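Local coordinates for protein aminotransferase (Neisseria meningitidis Z2491, PDB 3JTX) that probably transfers amino groups between amino acids and 2-oxo acids as a pyridoxal-phosphate-dependent aminotransferase of class I and II, at residues F194-E208 against A226-F240. Residues are numbered along the deposited sequence; the frame is centred on the assembly and turned at random.
Sequences FDLQDKYGFIIASDE and AAAQLGRSRQKLLMF
Strands 203-207 and 237-240 run parallel at 19°, their axes 4.7 Å apart, with I204 to D207 paired in register with L237 to F240 and five backbone hydrogen bonds from I204 N to K236 O through E208 N to F240 O. Beside this ladder, R232 reaches back to the C-terminal turns of helix 187-200. Extended from CG to NE (chi1 -177°), it lays CD over one face of the F194 ring, a CH-pi contact 3.6 Å from the centroid, and its guanidinium lies nearly parallel to that ring. The end of the group grips D198 in a two-nitrogen salt bridge: NH1 reaches OD2 almost straight, at 3.0 Å, whereas NH2 meets OD1 at 2.7 Å from above the carboxylate plane. NH2 also donates to an in-plane lone pair of Q197 OE1 (2.9 Å). Q197 NE2 donates to F202 O and, weakly, to K236 O. The F194 rim meets L230 CD1 and L237 CD2, the latter also packing 3.6 Å from I204 CD1. K236 NZ binds G201 O (2.8 Å) just past the helix end. On the sheet face of A205 and F240, D207 OD2 hydrogen-bonds to Y133 and to N1 of the cofactor-bearing modified lysine at position 245. Strand 203-207, helix 223-229 and strand 237-242 form a right-handed beta-alpha-beta crossover in the large domain of fold-type I aminotransferases, with the cofactor-binding aspartate at the C-terminal end of strand 203-207.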
ATOM      1  N   PHE A 194     -12.518 -27.536  -2.036  1.00 14.99           N
ATOM      2  CA  PHE A 194     -11.249 -28.240  -2.142  1.00 14.72           C
ATOM      3  C   PHE A 194     -11.284 -29.266  -3.288  1.00 14.93           C
ATOM      4  O   PHE A 194     -10.316 -29.397  -4.039  1.00 15.11           O
ATOM      5  CB  PHE A 194     -10.873 -28.932  -0.821  1.00 14.88           C
ATOM      6  CG  PHE A 194     -10.444 -27.988   0.294  1.00 14.46           C
ATOM      7  CD1 PHE A 194      -9.773 -26.793   0.034  1.00 16.19           C
ATOM      8  CD2 PHE A 194     -10.665 -28.335   1.622  1.00 14.48           C
ATOM      9  CE1 PHE A 194      -9.377 -25.969   1.060  1.00 15.96           C
ATOM     10  CE2 PHE A 194     -10.272 -27.502   2.649  1.00 13.08           C
ATOM     11  CZ  PHE A 194      -9.632 -26.334   2.379  1.00 15.57           C
ATOM     12  N   ASP A 195     -12.385 -29.999  -3.412  1.00 14.92           N
ATOM     13  CA  ASP A 195     -12.521 -30.962  -4.493  1.00 15.50           C
ATOM     14  C   ASP A 195     -12.512 -30.241  -5.856  1.00 15.23           C
ATOM     15  O   ASP A 195     -11.879 -30.715  -6.802  1.00 15.31           O
ATOM     16  CB  ASP A 195     -13.775 -31.819  -4.312  1.00 15.42           C
ATOM     17  CG  ASP A 195     -13.657 -32.824  -3.130  1.00 17.26           C
ATOM     18  OD1 ASP A 195     -12.539 -33.175  -2.718  1.00 18.14           O
ATOM     19  OD2 ASP A 195     -14.687 -33.274  -2.612  1.00 17.44           O
ATOM     20  N   LEU A 196     -13.195 -29.102  -5.951  1.00 15.22           N
ATOM     21  CA  LEU A 196     -13.137 -28.280  -7.168  1.00 15.71           C
ATOM     22  C   LEU A 196     -11.708 -27.801  -7.460  1.00 15.62           C
ATOM     23  O   LEU A 196     -11.258 -27.809  -8.610  1.00 16.51           O
ATOM     24  CB  LEU A 196     -14.118 -27.101  -7.085  1.00 15.46           C
ATOM     25  CG  LEU A 196     -15.593 -27.451  -7.334  1.00 17.46           C
ATOM     26  CD1 LEU A 196     -16.481 -26.369  -6.801  1.00 15.39           C
ATOM     27  CD2 LEU A 196     -15.867 -27.700  -8.825  1.00 17.59           C
ATOM     28  N   GLN A 197     -10.976 -27.421  -6.415  1.00 15.72           N
ATOM     29  CA  GLN A 197      -9.571 -27.058  -6.568  1.00 15.69           C
ATOM     30  C   GLN A 197      -8.741 -28.213  -7.137  1.00 15.95           C
ATOM     31  O   GLN A 197      -7.901 -28.004  -8.022  1.00 15.66           O
ATOM     32  CB  GLN A 197      -8.977 -26.573  -5.241  1.00 15.66           C
ATOM     33  CG  GLN A 197      -7.562 -26.015  -5.368  1.00 16.51           C
ATOM     34  CD  GLN A 197      -7.032 -25.479  -4.052  1.00 18.06           C
ATOM     35  OE1 GLN A 197      -6.999 -26.210  -3.058  1.00 18.15           O
ATOM     36  NE2 GLN A 197      -6.651 -24.189  -4.024  1.00 16.56           N
ATOM     37  N   ASP A 198      -8.956 -29.428  -6.639  1.00 16.31           N
ATOM     38  CA  ASP A 198      -8.210 -30.580  -7.153  1.00 17.36           C
ATOM     39  C   ASP A 198      -8.523 -30.815  -8.609  1.00 17.41           C
ATOM     40  O   ASP A 198      -7.669 -31.240  -9.358  1.00 17.11           O
ATOM     41  CB  ASP A 198      -8.523 -31.864  -6.360  1.00 17.49           C
ATOM     42  CG  ASP A 198      -7.901 -31.851  -4.981  1.00 18.29           C
ATOM     43  OD1 ASP A 198      -6.930 -31.111  -4.779  1.00 19.60           O
ATOM     44  OD2 ASP A 198      -8.384 -32.568  -4.092  1.00 20.37           O
ATOM     45  N   LYS A 199      -9.754 -30.536  -9.002  1.00 18.06           N
ATOM     46  CA  LYS A 199     -10.184 -30.754 -10.380  1.00 19.09           C
ATOM     47  C   LYS A 199      -9.613 -29.676 -11.318  1.00 19.33           C
ATOM     48  O   LYS A 199      -9.116 -29.990 -12.401  1.00 19.24           O
ATOM     49  CB  LYS A 199     -11.713 -30.757 -10.425  1.00 19.48           C
ATOM     50  CG  LYS A 199     -12.314 -31.136 -11.761  1.00 21.68           C
ATOM     51  CD  LYS A 199     -13.742 -31.658 -11.566  1.00 23.91           C
ATOM     52  CE  LYS A 199     -14.478 -31.835 -12.879  1.00 25.22           C
ATOM     53  NZ  LYS A 199     -13.892 -32.916 -13.715  1.00 27.46           N
ATOM     54  N   TYR A 200      -9.654 -28.415 -10.885  1.00 18.81           N
ATOM     55  CA  TYR A 200      -9.387 -27.273 -11.782  1.00 18.95           C
ATOM     56  C   TYR A 200      -8.134 -26.456 -11.472  1.00 18.47           C
ATOM     57  O   TYR A 200      -7.693 -25.693 -12.325  1.00 19.32           O
ATOM     58  CB  TYR A 200     -10.591 -26.334 -11.810  1.00 19.31           C
ATOM     59  CG  TYR A 200     -11.819 -26.955 -12.404  1.00 20.28           C
ATOM     60  CD1 TYR A 200     -11.838 -27.354 -13.737  1.00 21.19           C
ATOM     61  CD2 TYR A 200     -12.964 -27.137 -11.646  1.00 21.42           C
ATOM     62  CE1 TYR A 200     -12.953 -27.920 -14.291  1.00 21.84           C
ATOM     63  CE2 TYR A 200     -14.106 -27.701 -12.198  1.00 21.29           C
ATOM     64  CZ  TYR A 200     -14.087 -28.095 -13.527  1.00 22.43           C
ATOM     65  OH  TYR A 200     -15.192 -28.664 -14.105  1.00 22.99           O
ATOM     66  N   GLY A 201      -7.576 -26.577 -10.270  1.00 17.60           N
ATOM     67  CA  GLY A 201      -6.261 -25.996  -9.971  1.00 17.08           C
ATOM     68  C   GLY A 201      -6.158 -24.511  -9.629  1.00 16.39           C
ATOM     69  O   GLY A 201      -5.048 -23.960  -9.606  1.00 17.24           O
ATOM     70  N   PHE A 202      -7.281 -23.855  -9.346  1.00 15.70           N
ATOM     71  CA  PHE A 202      -7.272 -22.447  -8.936  1.00 14.85           C
ATOM     72  C   PHE A 202      -6.700 -22.289  -7.512  1.00 14.86           C
ATOM     73  O   PHE A 202      -6.605 -23.251  -6.762  1.00 15.04           O
ATOM     74  CB  PHE A 202      -8.682 -21.843  -8.969  1.00 14.69           C
ATOM     75  CG  PHE A 202      -9.710 -22.648  -8.215  1.00 14.59           C
ATOM     76  CD1 PHE A 202      -9.809 -22.559  -6.836  1.00 15.36           C
ATOM     77  CD2 PHE A 202     -10.595 -23.486  -8.896  1.00 15.85           C
ATOM     78  CE1 PHE A 202     -10.766 -23.305  -6.143  1.00 14.95           C
ATOM     79  CE2 PHE A 202     -11.545 -24.228  -8.214  1.00 16.11           C
ATOM     80  CZ  PHE A 202     -11.628 -24.137  -6.830  1.00 15.39           C
ATOM     81  N   ILE A 203      -6.356 -21.049  -7.170  1.00 13.96           N
ATOM     82  CA  ILE A 203      -5.908 -20.664  -5.846  1.00 13.92           C
ATOM     83  C   ILE A 203      -7.140 -20.290  -5.060  1.00 14.21           C
ATOM     84  O   ILE A 203      -8.073 -19.728  -5.625  1.00 14.22           O
ATOM     85  CB  ILE A 203      -4.959 -19.439  -5.944  1.00 13.70           C
ATOM     86  CG1 ILE A 203      -3.653 -19.860  -6.608  1.00 13.96           C
ATOM     87  CG2 ILE A 203      -4.693 -18.812  -4.579  1.00 11.72           C
ATOM     88  CD1 ILE A 203      -2.856 -18.686  -7.184  1.00 15.84           C
ATOM     89  N   ILE A 204      -7.169 -20.618  -3.774  1.00 14.03           N
ATOM     90  CA  ILE A 204      -8.261 -20.168  -2.889  1.00 14.50           C
ATOM     91  C   ILE A 204      -7.777 -19.029  -2.002  1.00 14.90           C
ATOM     92  O   ILE A 204      -6.736 -19.155  -1.342  1.00 14.92           O
ATOM     93  CB  ILE A 204      -8.778 -21.322  -1.986  1.00 14.78           C
ATOM     94  CG1 ILE A 204      -9.452 -22.394  -2.848  1.00 14.78           C
ATOM     95  CG2 ILE A 204      -9.761 -20.784  -0.930  1.00 14.78           C
ATOM     96  CD1 ILE A 204      -9.682 -23.733  -2.110  1.00 14.04           C
ATOM     97  N   ALA A 205      -8.505 -17.909  -2.025  1.00 14.88           N
ATOM     98  CA  ALA A 205      -8.235 -16.770  -1.172  1.00 15.33           C
ATOM     99  C   ALA A 205      -9.422 -16.621  -0.217  1.00 15.99           C
ATOM    100  O   ALA A 205     -10.561 -16.365  -0.653  1.00 16.31           O
ATOM    101  CB  ALA A 205      -8.015 -15.479  -2.023  1.00 15.20           C
ATOM    102  N   SER A 206      -9.159 -16.816   1.075  1.00 16.01           N
ATOM    103  CA  SER A 206     -10.188 -16.780   2.099  1.00 15.45           C
ATOM    104  C   SER A 206     -10.081 -15.530   2.977  1.00 15.56           C
ATOM    105  O   SER A 206      -9.110 -15.353   3.714  1.00 15.81           O
ATOM    106  CB  SER A 206     -10.123 -18.043   2.954  1.00 16.54           C
ATOM    107  OG  SER A 206     -11.257 -18.137   3.795  1.00 16.03           O
ATOM    108  N   ASP A 207     -11.102 -14.680   2.882  1.00 14.95           N
ATOM    109  CA  ASP A 207     -11.196 -13.419   3.614  1.00 15.49           C
ATOM    110  C   ASP A 207     -11.853 -13.691   4.963  1.00 15.37           C
ATOM    111  O   ASP A 207     -13.069 -13.912   5.051  1.00 15.88           O
ATOM    112  CB  ASP A 207     -11.987 -12.414   2.784  1.00 15.86           C
ATOM    113  CG  ASP A 207     -12.102 -11.037   3.429  1.00 17.14           C
ATOM    114  OD1 ASP A 207     -11.802 -10.872   4.635  1.00 18.61           O
ATOM    115  OD2 ASP A 207     -12.527 -10.117   2.693  1.00 18.32           O
ATOM    116  N   GLU A 208     -11.033 -13.709   6.002  1.00 15.55           N
ATOM    117  CA  GLU A 208     -11.461 -14.127   7.340  1.00 15.70           C
ATOM    118  C   GLU A 208     -11.449 -13.018   8.397  1.00 16.43           C
ATOM    119  O   GLU A 208     -11.343 -13.291   9.605  1.00 15.59           O
ATOM    120  CB  GLU A 208     -10.617 -15.331   7.779  1.00 16.13           C
ATOM    121  CG  GLU A 208     -10.911 -16.529   6.885  1.00 15.97           C
ATOM    122  CD  GLU A 208     -10.097 -17.784   7.168  1.00 17.66           C
ATOM    123  OE1 GLU A 208      -9.313 -17.834   8.148  1.00 15.35           O
ATOM    124  OE2 GLU A 208     -10.273 -18.731   6.373  1.00 18.13           O
ATOM    125  N   ALA A 226      -9.674 -25.963   8.310  1.00 13.26           N
ATOM    126  CA  ALA A 226     -10.488 -26.903   7.521  1.00 12.82           C
ATOM    127  C   ALA A 226      -9.587 -27.869   6.727  1.00 12.68           C
ATOM    128  O   ALA A 226      -9.841 -29.078   6.694  1.00 12.33           O
ATOM    129  CB  ALA A 226     -11.415 -26.158   6.580  1.00 12.67           C
ATOM    130  N   ALA A 227      -8.525 -27.330   6.127  1.00 12.47           N
ATOM    131  CA  ALA A 227      -7.548 -28.146   5.411  1.00 12.87           C
ATOM    132  C   ALA A 227      -6.935 -29.183   6.331  1.00 13.21           C
ATOM    133  O   ALA A 227      -6.888 -30.376   6.000  1.00 12.51           O
ATOM    134  CB  ALA A 227      -6.456 -27.276   4.802  1.00 12.83           C
ATOM    135  N   ALA A 228      -6.460 -28.720   7.487  1.00 13.33           N
ATOM    136  CA  ALA A 228      -5.890 -29.618   8.506  1.00 13.75           C
ATOM    137  C   ALA A 228      -6.875 -30.723   8.887  1.00 13.65           C
ATOM    138  O   ALA A 228      -6.525 -31.904   8.884  1.00 12.39           O
ATOM    139  CB  ALA A 228      -5.471 -28.808   9.747  1.00 13.68           C
ATOM    140  N   GLN A 229      -8.111 -30.336   9.197  1.00 13.22           N
ATOM    141  CA  GLN A 229      -9.135 -31.287   9.619  1.00 13.66           C
ATOM    142  C   GLN A 229      -9.490 -32.311   8.545  1.00 13.85           C
ATOM    143  O   GLN A 229      -9.836 -33.448   8.869  1.00 14.52           O
ATOM    144  CB  GLN A 229     -10.381 -30.562  10.140  1.00 13.53           C
ATOM    145  CG  GLN A 229     -10.147 -29.923  11.544  1.00 15.32           C
ATOM    146  CD  GLN A 229     -11.363 -29.132  12.075  1.00 18.75           C
ATOM    147  OE1 GLN A 229     -12.477 -29.277  11.586  1.00 19.01           O
ATOM    148  NE2 GLN A 229     -11.129 -28.293  13.077  1.00 19.43           N
ATOM    149  N   LEU A 230      -9.367 -31.920   7.280  1.00 13.87           N
ATOM    150  CA  LEU A 230      -9.647 -32.804   6.158  1.00 14.09           C
ATOM    151  C   LEU A 230      -8.381 -33.483   5.601  1.00 14.24           C
ATOM    152  O   LEU A 230      -8.448 -34.160   4.597  1.00 14.84           O
ATOM    153  CB  LEU A 230     -10.362 -32.003   5.060  1.00 13.86           C
ATOM    154  CG  LEU A 230     -11.769 -31.499   5.401  1.00 14.68           C
ATOM    155  CD1 LEU A 230     -12.263 -30.521   4.325  1.00 14.41           C
ATOM    156  CD2 LEU A 230     -12.739 -32.650   5.573  1.00 13.70           C
ATOM    157  N   GLY A 231      -7.232 -33.304   6.247  1.00 14.23           N
ATOM    158  CA  GLY A 231      -6.011 -34.029   5.876  1.00 14.73           C
ATOM    159  C   GLY A 231      -5.317 -33.487   4.638  1.00 15.05           C
ATOM    160  O   GLY A 231      -4.593 -34.207   3.960  1.00 15.03           O
ATOM    161  N   ARG A 232      -5.526 -32.210   4.365  1.00 15.07           N
ATOM    162  CA  ARG A 232      -5.111 -31.576   3.115  1.00 15.93           C
ATOM    163  C   ARG A 232      -3.979 -30.599   3.386  1.00 16.00           C
ATOM    164  O   ARG A 232      -3.973 -29.953   4.423  1.00 16.84           O
ATOM    165  CB  ARG A 232      -6.319 -30.818   2.543  1.00 15.86           C
ATOM    166  CG  ARG A 232      -6.095 -30.157   1.199  1.00 17.19           C
ATOM    167  CD  ARG A 232      -7.366 -29.462   0.696  1.00 19.56           C
ATOM    168  NE  ARG A 232      -7.177 -28.966  -0.665  1.00 19.94           N
ATOM    169  CZ  ARG A 232      -7.379 -29.687  -1.768  1.00 19.63           C
ATOM    170  NH1 ARG A 232      -7.818 -30.947  -1.691  1.00 19.18           N
ATOM    171  NH2 ARG A 232      -7.146 -29.141  -2.958  1.00 19.19           N
ATOM    172  N   SER A 233      -3.026 -30.496   2.463  1.00 15.70           N
ATOM    173  CA  SER A 233      -1.933 -29.534   2.577  1.00 16.08           C
ATOM    174  C   SER A 233      -2.451 -28.096   2.382  1.00 16.04           C
ATOM    175  O   SER A 233      -3.614 -27.872   2.066  1.00 15.30           O
ATOM    176  CB  SER A 233      -0.862 -29.837   1.521  1.00 16.47           C
ATOM    177  OG  SER A 233      -1.242 -29.339   0.241  1.00 16.62           O
ATOM    178  N   ARG A 234      -1.562 -27.131   2.537  1.00 16.44           N
ATOM    179  CA  ARG A 234      -1.884 -25.726   2.289  1.00 16.77           C
ATOM    180  C   ARG A 234      -1.552 -25.270   0.874  1.00 16.32           C
ATOM    181  O   ARG A 234      -1.489 -24.072   0.629  1.00 15.78           O
ATOM    182  CB  ARG A 234      -1.115 -24.854   3.262  1.00 17.63           C
ATOM    183  CG  ARG A 234      -1.657 -24.906   4.623  1.00 19.25           C
ATOM    184  CD  ARG A 234      -0.695 -24.286   5.615  1.00 22.04           C
ATOM    185  NE  ARG A 234      -1.106 -24.769   6.905  1.00 24.84           N
ATOM    186  CZ  ARG A 234      -0.319 -25.046   7.926  1.00 23.82           C
ATOM    187  NH1 ARG A 234       1.001 -24.845   7.893  1.00 22.63           N
ATOM    188  NH2 ARG A 234      -0.890 -25.517   9.011  1.00 22.43           N
ATOM    189  N   GLN A 235      -1.319 -26.193  -0.056  1.00 15.48           N
ATOM    190  CA  GLN A 235      -0.965 -25.811  -1.425  0.50 15.74           C
ATOM    191  C   GLN A 235      -2.111 -25.012  -2.052  1.00 15.24           C
ATOM    192  O   GLN A 235      -3.280 -25.436  -1.998  1.00 14.58           O
ATOM    193  CB  GLN A 235      -0.656 -27.046  -2.287  0.50 15.94           C
ATOM    194  CG  GLN A 235      -0.046 -26.702  -3.644  0.50 17.30           C
ATOM    195  CD  GLN A 235       0.262 -27.919  -4.488  0.50 18.85           C
ATOM    196  OE1 GLN A 235       1.417 -28.215  -4.765  0.50 20.20           O
ATOM    197  NE2 GLN A 235      -0.769 -28.626  -4.903  0.50 20.47           N
ATOM    198  N   LYS A 236      -1.775 -23.868  -2.649  1.00 14.74           N
ATOM    199  CA  LYS A 236      -2.730 -22.988  -3.321  1.00 14.85           C
ATOM    200  C   LYS A 236      -3.845 -22.446  -2.395  1.00 14.66           C
ATOM    201  O   LYS A 236      -4.943 -22.132  -2.865  1.00 14.51           O
ATOM    202  CB  LYS A 236      -3.323 -23.682  -4.546  1.00 15.79           C
ATOM    203  CG  LYS A 236      -2.299 -23.968  -5.666  1.00 18.34           C
ATOM    204  CD  LYS A 236      -2.980 -24.464  -6.934  1.00 21.21           C
ATOM    205  CE  LYS A 236      -1.961 -24.603  -8.068  1.00 23.34           C
ATOM    206  NZ  LYS A 236      -2.554 -25.253  -9.270  1.00 24.56           N
ATOM    207  N   LEU A 237      -3.556 -22.364  -1.094  1.00 14.20           N
ATOM    208  CA  LEU A 237      -4.462 -21.785  -0.087  1.00 14.99           C
ATOM    209  C   LEU A 237      -3.806 -20.592   0.567  1.00 15.08           C
ATOM    210  O   LEU A 237      -2.658 -20.675   0.979  1.00 15.15           O
ATOM    211  CB  LEU A 237      -4.772 -22.780   1.035  1.00 14.74           C
ATOM    212  CG  LEU A 237      -5.391 -24.127   0.707  1.00 16.80           C
ATOM    213  CD1 LEU A 237      -5.704 -24.867   2.023  1.00 16.77           C
ATOM    214  CD2 LEU A 237      -6.658 -23.945  -0.139  1.00 17.75           C
ATOM    215  N   LEU A 238      -4.540 -19.488   0.671  1.00 15.31           N
ATOM    216  CA  LEU A 238      -4.090 -18.320   1.401  1.00 15.40           C
ATOM    217  C   LEU A 238      -5.265 -17.763   2.196  1.00 15.64           C
ATOM    218  O   LEU A 238      -6.340 -17.562   1.646  1.00 15.31           O
ATOM    219  CB  LEU A 238      -3.583 -17.248   0.454  1.00 15.66           C
ATOM    220  CG  LEU A 238      -2.258 -17.500  -0.280  1.00 17.65           C
ATOM    221  CD1 LEU A 238      -2.073 -16.379  -1.309  1.00 19.66           C
ATOM    222  CD2 LEU A 238      -1.052 -17.586   0.693  1.00 17.72           C
HETATM  223  N   MSE A 239      -5.053 -17.531   3.489  1.00 15.44           N
HETATM  224  CA  MSE A 239      -6.011 -16.798   4.292  1.00 15.69           C
HETATM  225  C   MSE A 239      -5.567 -15.341   4.403  1.00 15.28           C
HETATM  226  O   MSE A 239      -4.377 -15.050   4.504  1.00 14.97           O
HETATM  227  CB  MSE A 239      -6.121 -17.419   5.686  1.00 15.90           C
HETATM  228  CG  MSE A 239      -4.911 -17.171   6.537  1.00 18.49           C
HETATM  229 SE   MSE A 239      -5.064 -17.675   8.406  0.75 19.67          SE
HETATM  230  CE  MSE A 239      -6.231 -16.484   9.111  1.00 16.04           C
ATOM    231  N   PHE A 240      -6.535 -14.431   4.382  1.00 15.23           N
ATOM    232  CA  PHE A 240      -6.297 -13.007   4.527  1.00 15.35           C
ATOM    233  C   PHE A 240      -7.043 -12.566   5.772  1.00 15.47           C
ATOM    234  O   PHE A 240      -8.253 -12.835   5.918  1.00 15.98           O
ATOM    235  CB  PHE A 240      -6.845 -12.256   3.303  1.00 14.98           C
ATOM    236  CG  PHE A 240      -6.096 -12.514   2.064  1.00 15.74           C
ATOM    237  CD1 PHE A 240      -6.287 -13.691   1.342  1.00 15.22           C
ATOM    238  CD2 PHE A 240      -5.175 -11.581   1.595  1.00 16.98           C
ATOM    239  CE1 PHE A 240      -5.594 -13.934   0.206  1.00 16.27           C
ATOM    240  CE2 PHE A 240      -4.463 -11.824   0.431  1.00 18.14           C
ATOM    241  CZ  PHE A 240      -4.670 -13.006  -0.270  1.00 18.32           C
TER